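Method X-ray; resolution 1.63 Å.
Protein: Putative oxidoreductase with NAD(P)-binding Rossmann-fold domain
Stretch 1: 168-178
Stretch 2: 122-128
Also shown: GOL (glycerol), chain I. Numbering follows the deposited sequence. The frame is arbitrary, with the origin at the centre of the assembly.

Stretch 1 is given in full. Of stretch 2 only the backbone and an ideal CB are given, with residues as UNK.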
ATOM      1  N   TYR A 168     -20.894 -18.586   0.849  1.00 19.67           N
ATOM      2  CA  TYR A 168     -20.625 -18.231   2.243  1.00 16.64           C
ATOM      3  C   TYR A 168     -20.016 -19.414   2.995  1.00 17.65           C
ATOM      4  O   TYR A 168     -19.324 -19.225   3.995  1.00 18.12           O
ATOM      5  CB  TYR A 168     -21.889 -17.791   2.944  1.00 17.66           C
ATOM      6  CG  TYR A 168     -21.724 -17.132   4.297  1.00 15.16           C
ATOM      7  CD1 TYR A 168     -20.862 -16.045   4.487  1.00 17.13           C
ATOM      8  CD2 TYR A 168     -22.505 -17.521   5.356  1.00 15.64           C
ATOM      9  CE1 TYR A 168     -20.756 -15.407   5.740  1.00 15.57           C
ATOM     10  CE2 TYR A 168     -22.399 -16.895   6.627  1.00 15.22           C
ATOM     11  CZ  TYR A 168     -21.543 -15.828   6.799  1.00 16.28           C
ATOM     12  OH  TYR A 168     -21.481 -15.207   8.039  1.00 16.74           O
ATOM     13  N   ILE A 169     -20.247 -20.617   2.483  1.00 18.22           N
ATOM     14  CA  ILE A 169     -19.710 -21.829   3.093  1.00 18.01           C
ATOM     15  C   ILE A 169     -18.188 -21.755   3.181  1.00 17.55           C
ATOM     16  O   ILE A 169     -17.594 -22.302   4.118  1.00 17.53           O
ATOM     17  CB  ILE A 169     -20.170 -23.111   2.335  1.00 18.66           C
ATOM     18  CG1 ILE A 169     -19.917 -24.373   3.172  1.00 18.37           C
ATOM     19  CG2 ILE A 169     -19.481 -23.215   0.963  1.00 22.06           C
ATOM     20  CD1 ILE A 169     -20.567 -25.612   2.564  1.00 20.09           C
ATOM     21  N   HIS A 170     -17.550 -21.101   2.213  1.00 17.99           N
ATOM     22  CA  HIS A 170     -16.095 -20.941   2.265  1.00 18.36           C
ATOM     23  C   HIS A 170     -15.643 -20.109   3.455  1.00 17.66           C
ATOM     24  O   HIS A 170     -14.627 -20.423   4.077  1.00 17.97           O
ATOM     25  CB  HIS A 170     -15.541 -20.302   0.996  1.00 18.98           C
ATOM     26  CG  HIS A 170     -15.492 -21.224  -0.172  1.00 21.51           C
ATOM     27  ND1 HIS A 170     -14.746 -22.385  -0.181  1.00 26.09           N
ATOM     28  CD2 HIS A 170     -16.063 -21.132  -1.397  1.00 26.64           C
ATOM     29  CE1 HIS A 170     -14.880 -22.979  -1.354  1.00 30.79           C
ATOM     30  NE2 HIS A 170     -15.667 -22.233  -2.114  1.00 28.31           N
ATOM     31  N   VAL A 171     -16.399 -19.064   3.759  1.00 16.26           N
ATOM     32  CA  VAL A 171     -16.111 -18.192   4.894  1.00 16.14           C
ATOM     33  C   VAL A 171     -16.276 -18.962   6.217  1.00 15.40           C
ATOM     34  O   VAL A 171     -15.383 -18.953   7.095  1.00 15.94           O
ATOM     35  CB  VAL A 171     -16.995 -16.915   4.833  1.00 16.94           C
ATOM     36  CG1 VAL A 171     -16.762 -16.036   6.062  1.00 17.85           C
ATOM     37  CG2 VAL A 171     -16.702 -16.117   3.559  1.00 17.72           C
ATOM     38  N   ILE A 172     -17.410 -19.643   6.354  1.00 15.27           N
ATOM     39  CA  ILE A 172     -17.723 -20.438   7.557  1.00 15.89           C
ATOM     40  C   ILE A 172     -16.726 -21.576   7.712  1.00 15.39           C
ATOM     41  O   ILE A 172     -16.206 -21.790   8.797  1.00 14.98           O
ATOM     42  CB  ILE A 172     -19.156 -20.960   7.519  1.00 16.45           C
ATOM     43  CG1 ILE A 172     -20.142 -19.790   7.533  1.00 16.91           C
ATOM     44  CG2 ILE A 172     -19.462 -21.931   8.702  1.00 17.41           C
ATOM     45  CD1 ILE A 172     -19.938 -18.780   8.689  1.00 16.54           C
ATOM     46  N   ASP A 173     -16.435 -22.306   6.640  1.00 15.89           N
ATOM     47  CA  ASP A 173     -15.479 -23.401   6.787  1.00 15.48           C
ATOM     48  C   ASP A 173     -14.095 -22.904   7.219  1.00 15.35           C
ATOM     49  O   ASP A 173     -13.440 -23.516   8.062  1.00 15.72           O
ATOM     50  CB  ASP A 173     -15.315 -24.208   5.504  1.00 15.43           C
ATOM     51  CG  ASP A 173     -14.472 -25.452   5.732  1.00 18.26           C
ATOM     52  OD1 ASP A 173     -15.002 -26.416   6.338  1.00 19.36           O
ATOM     53  OD2 ASP A 173     -13.282 -25.443   5.347  1.00 18.46           O
ATOM     54  N   THR A 174     -13.640 -21.810   6.624  1.00 15.57           N
ATOM     55  CA  THR A 174     -12.328 -21.262   6.990  1.00 15.21           C
ATOM     56  C   THR A 174     -12.331 -20.841   8.468  1.00 15.45           C
ATOM     57  O   THR A 174     -11.368 -21.087   9.205  1.00 15.87           O
ATOM     58  CB  THR A 174     -11.938 -20.123   6.068  1.00 16.10           C
ATOM     59  OG1 THR A 174     -11.954 -20.580   4.713  1.00 15.51           O
ATOM     60  CG2 THR A 174     -10.557 -19.579   6.436  1.00 16.09           C
ATOM     61  N   ALA A 175     -13.434 -20.232   8.904  1.00 16.07           N
ATOM     62  CA  ALA A 175     -13.610 -19.837  10.293  1.00 16.33           C
ATOM     63  C   ALA A 175     -13.473 -21.031  11.245  1.00 17.60           C
ATOM     64  O   ALA A 175     -12.758 -20.949  12.239  1.00 18.70           O
ATOM     65  CB  ALA A 175     -14.963 -19.150  10.488  1.00 17.55           C
ATOM     66  N   LEU A 176     -14.168 -22.123  10.941  1.00 18.83           N
ATOM     67  CA  LEU A 176     -14.189 -23.270  11.816  1.00 19.15           C
ATOM     68  C   LEU A 176     -12.810 -23.946  11.833  1.00 19.34           C
ATOM     69  O   LEU A 176     -12.371 -24.440  12.875  1.00 20.70           O
ATOM     70  CB  LEU A 176     -15.306 -24.244  11.416  1.00 20.50           C
ATOM     71  CG  LEU A 176     -16.755 -23.718  11.537  1.00 22.73           C
ATOM     72  CD1 LEU A 176     -17.713 -24.795  11.111  1.00 23.02           C
ATOM     73  CD2 LEU A 176     -17.064 -23.250  12.941  1.00 22.62           C
ATOM     74  N   TRP A 177     -12.123 -23.940  10.684  1.00 19.06           N
ATOM     75  CA  TRP A 177     -10.781 -24.516  10.571  1.00 18.61           C
ATOM     76  C   TRP A 177      -9.781 -23.712  11.385  1.00 19.95           C
ATOM     77  O   TRP A 177      -8.902 -24.281  12.036  1.00 21.18           O
ATOM     78  CB  TRP A 177     -10.396 -24.595   9.090  1.00 19.37           C
ATOM     79  CG  TRP A 177      -8.988 -24.915   8.776  1.00 17.08           C
ATOM     80  CD1 TRP A 177      -8.350 -26.118   8.914  1.00 19.33           C
ATOM     81  CD2 TRP A 177      -8.062 -24.040   8.153  1.00 15.43           C
ATOM     82  NE1 TRP A 177      -7.067 -26.026   8.442  1.00 18.68           N
ATOM     83  CE2 TRP A 177      -6.867 -24.761   7.962  1.00 16.64           C
ATOM     84  CE3 TRP A 177      -8.132 -22.717   7.730  1.00 17.12           C
ATOM     85  CZ2 TRP A 177      -5.740 -24.190   7.385  1.00 17.21           C
ATOM     86  CZ3 TRP A 177      -7.009 -22.147   7.164  1.00 18.15           C
ATOM     87  CH2 TRP A 177      -5.829 -22.896   6.998  1.00 16.41           C
ATOM     88  N   LEU A 178      -9.938 -22.388  11.379  1.00 19.46           N
ATOM     89  CA  LEU A 178      -9.094 -21.505  12.200  1.00 20.72           C
ATOM     90  C   LEU A 178      -9.454 -21.548  13.680  1.00 22.67           C
ATOM     91  O   LEU A 178      -8.566 -21.417  14.537  1.00 26.75           O
ATOM     92  CB  LEU A 178      -9.179 -20.061  11.711  1.00 20.07           C
ATOM     93  CG  LEU A 178      -8.496 -19.754  10.395  1.00 18.98           C
ATOM     94  CD1 LEU A 178      -8.893 -18.337   9.915  1.00 19.10           C
ATOM     95  CD2 LEU A 178      -6.954 -19.912  10.486  1.00 21.13           C
ATOM     96  N   UNK A 122     -14.189 -33.272   0.295  1.00 14.27           N
ATOM     97  CA  UNK A 122     -14.819 -32.054  -0.204  1.00 14.12           C
ATOM     98  C   UNK A 122     -13.747 -30.987  -0.382  1.00 13.38           C
ATOM     99  O   UNK A 122     -12.852 -30.813   0.465  1.00 14.67           O
ATOM    100  CB  UNK A 122     -15.919 -31.571   0.743  1.00 14.12           C
ATOM    101  N   UNK A 123     -13.857 -30.261  -1.498  1.00 14.94           N
ATOM    102  CA  UNK A 123     -12.844 -29.313  -1.930  1.00 14.84           C
ATOM    103  C   UNK A 123     -12.814 -27.972  -1.245  1.00 14.75           C
ATOM    104  O   UNK A 123     -13.059 -26.901  -1.883  1.00 17.38           O
ATOM    105  CB  UNK A 123     -13.013 -29.070  -3.431  1.00 14.84           C
ATOM    106  N   UNK A 124     -12.502 -27.987   0.043  1.00 15.75           N
ATOM    107  CA  UNK A 124     -12.339 -26.732   0.780  1.00 14.81           C
ATOM    108  C   UNK A 124     -10.908 -26.275   0.575  1.00 14.68           C
ATOM    109  O   UNK A 124     -10.045 -26.430   1.444  1.00 14.72           O
ATOM    110  CB  UNK A 124     -12.664 -26.895   2.266  1.00 14.81           C
ATOM    111  N   UNK A 125     -10.653 -25.702  -0.605  1.00 14.58           N
ATOM    112  CA  UNK A 125      -9.297 -25.316  -0.984  1.00 15.18           C
ATOM    113  C   UNK A 125      -8.598 -24.358  -0.023  1.00 14.89           C
ATOM    114  O   UNK A 125      -7.371 -24.393   0.111  1.00 16.19           O
ATOM    115  CB  UNK A 125      -9.334 -24.676  -2.373  1.00 15.18           C
ATOM    116  N   UNK A 126      -9.368 -23.512   0.660  1.00 14.70           N
ATOM    117  CA  UNK A 126      -8.779 -22.526   1.554  1.00 15.14           C
ATOM    118  C   UNK A 126      -7.980 -23.166   2.698  1.00 15.50           C
ATOM    119  O   UNK A 126      -7.022 -22.575   3.175  1.00 15.45           O
ATOM    120  CB  UNK A 126      -9.880 -21.633   2.129  1.00 15.14           C
ATOM    121  N   UNK A 127      -8.340 -24.391   3.102  1.00 15.33           N
ATOM    122  CA  UNK A 127      -7.569 -25.114   4.121  1.00 15.24           C
ATOM    123  C   UNK A 127      -6.149 -25.463   3.653  1.00 15.55           C
ATOM    124  O   UNK A 127      -5.284 -25.843   4.463  1.00 15.63           O
ATOM    125  CB  UNK A 127      -8.307 -26.396   4.513  1.00 15.24           C
ATOM    126  N   UNK A 128      -5.913 -25.350   2.342  1.00 13.71           N
ATOM    127  CA  UNK A 128      -4.622 -25.628   1.732  1.00 14.89           C
ATOM    128  C   UNK A 128      -3.980 -24.393   1.101  1.00 15.67           C
ATOM    129  O   UNK A 128      -2.925 -24.485   0.457  1.00 15.90           O
ATOM    130  CB  UNK A 128      -4.780 -26.721   0.673  1.00 14.89           C
TER
HETATM  131  C1  GOL I 310      -4.348 -29.313   7.788  1.00 35.99           C
HETATM  132  O1  GOL I 310      -5.293 -28.634   8.596  1.00 36.34           O
HETATM  133  C2  GOL I 310      -4.102 -28.475   6.548  1.00 35.07           C
HETATM  134  O2  GOL I 310      -5.312 -27.866   6.207  1.00 34.34           O
HETATM  135  C3  GOL I 310      -3.603 -29.288   5.359  1.00 30.69           C
HETATM  136  O3  GOL I 310      -2.221 -29.122   5.179  1.00 29.24           O

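Residues 168-178 form a helix that presents Ile169, His170, Asp173, Thr174 and Trp177 to the segment 122-128, which turns into a 3-10 segment at 125.

Position 122 is extended (phi/psi -101/138), and its ideal CB has nothing of the helix within 5.5 Å. The helix therefore sets no preference there; the residue is Val122, which makes no contact with it.

Position 123 has phi/psi of -78/65, open to most residues, and its CB direction meets no helix atom. It is Gly123, whose carbonyl O lies at the edge of the His170 ring, 4.4 Å from His170 CE1.

At position 124 CA-to-CB points sideways, with the ideal CB 3.5 Å from Asp173 OD2. The space beyond is lined by the Asp173 side chain and the aliphatic end of Ile169, so a large apolar or aromatic group would suit, as might a donor to the carboxylate. The residue is Phe124, with chi1 in m. Asp173 CB sits over its ring face in a CH-pi contact, 4.1 Å from the Phe124 ring centroid, while Ile169 CG1 packs at the ring edge, 4.0 Å from Phe124 CE1.

Position 125 opens the 3-10 segment, and its CB again finds no helix atom nearby; small or polar residues are as plausible as others. Asn125 occupies it, and its side chain bends back so that OD1 comes within 3.8 Å of His170 CE1.

Position 126 points toward the helix, its ideal CB 3.5 Å from Thr174 OG1. That hydroxyl already donates to His170 O (2.8 Å), leaving the imidazole of His170 as the main surface to cover. A long side chain, flat at its end, would suit, whether aromatic or Arg. Arg126 runs past Thr174, its CD 3.5 Å from Thr174 OG1, and lays its guanidinium over one face of the His170 ring. A water bridges the same pair, accepting from Arg126 N (3.0 Å) and hydrogen-bonding His170 ND1 (2.8 Å).

Position 127 lies beside the indole, its ideal CB 4.1 Å from Trp177 CE2, with the carboxylate of Asp173 within reach. The charge favours Lys or Arg. Arg127 forms a bidentate salt bridge: NE donates to Asp173 OD2 and NH2 to Asp173 OD1, both at 2.8 Å and nearly linear. Its CA rests 3.9 Å from the centroid of the Trp177 six-membered ring. Glycerol joins the two residues, its O2 donating to Arg127 O (2.7 Å) and its O1 accepting from Trp177 NE1 (3.2 Å).

Position 128 points away, so the helix imposes nothing. Phe128 instead offers a ring face to glycerol C3.

Stretch 2 122-128: VGFNRRF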
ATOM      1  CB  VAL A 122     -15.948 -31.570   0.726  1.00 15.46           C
ATOM      2  CG1 VAL A 122     -16.486 -30.228   0.274  1.00 16.28           C
ATOM      3  CG2 VAL A 122     -17.074 -32.659   0.781  1.00 17.57           C
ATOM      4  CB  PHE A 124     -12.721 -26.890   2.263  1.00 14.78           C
ATOM      5  CG  PHE A 124     -14.197 -27.062   2.486  1.00 15.13           C
ATOM      6  CD1 PHE A 124     -15.079 -26.025   2.191  1.00 16.81           C
ATOM      7  CD2 PHE A 124     -14.707 -28.232   3.012  1.00 17.72           C
ATOM      8  CE1 PHE A 124     -16.411 -26.184   2.375  1.00 17.80           C
ATOM      9  CE2 PHE A 124     -16.051 -28.377   3.200  1.00 18.86           C
ATOM     10  CZ  PHE A 124     -16.899 -27.350   2.890  1.00 19.58           C
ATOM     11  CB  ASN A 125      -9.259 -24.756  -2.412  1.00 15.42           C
ATOM     12  CG  ASN A 125     -10.168 -23.581  -2.577  1.00 17.36           C
ATOM     13  OD1 ASN A 125     -11.392 -23.742  -2.549  1.00 17.41           O
ATOM     14  ND2 ASN A 125      -9.591 -22.378  -2.692  1.00 17.55           N
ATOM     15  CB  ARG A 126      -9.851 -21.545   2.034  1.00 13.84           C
ATOM     16  CG  ARG A 126     -10.292 -20.620   0.960  1.00 16.06           C
ATOM     17  CD  ARG A 126     -11.616 -19.986   1.265  1.00 17.73           C
ATOM     18  NE  ARG A 126     -11.940 -19.022   0.234  1.00 17.77           N
ATOM     19  CZ  ARG A 126     -12.304 -19.336  -0.999  1.00 20.16           C
ATOM     20  NH1 ARG A 126     -12.458 -20.604  -1.369  1.00 23.12           N
ATOM     21  NH2 ARG A 126     -12.540 -18.361  -1.878  1.00 23.67           N
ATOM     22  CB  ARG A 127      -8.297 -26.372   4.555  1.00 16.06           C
ATOM     23  CG  ARG A 127      -9.673 -26.162   5.117  1.00 17.62           C
ATOM     24  CD  ARG A 127     -10.075 -27.407   5.876  1.00 19.00           C
ATOM     25  NE  ARG A 127     -11.487 -27.473   6.215  1.00 20.74           N
ATOM     26  CZ  ARG A 127     -12.017 -28.398   7.017  1.00 23.38           C
ATOM     27  NH1 ARG A 127     -11.245 -29.278   7.644  1.00 22.15           N
ATOM     28  NH2 ARG A 127     -13.324 -28.411   7.240  1.00 24.49           N
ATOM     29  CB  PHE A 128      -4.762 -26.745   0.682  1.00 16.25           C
ATOM     30  CG  PHE A 128      -5.020 -28.088   1.275  1.00 15.68           C
ATOM     31  CD1 PHE A 128      -6.283 -28.429   1.714  1.00 15.94           C
ATOM     32  CD2 PHE A 128      -3.996 -28.999   1.440  1.00 17.73           C
ATOM     33  CE1 PHE A 128      -6.525 -29.648   2.278  1.00 17.10           C
ATOM     34  CE2 PHE A 128      -4.239 -30.227   2.006  1.00 20.74           C
ATOM     35  CZ  PHE A 128      -5.505 -30.546   2.425  1.00 18.43           C
TER
HETATM   36  O   HOH W   1     -12.398 -23.433   0.978  1.00 17.01           O
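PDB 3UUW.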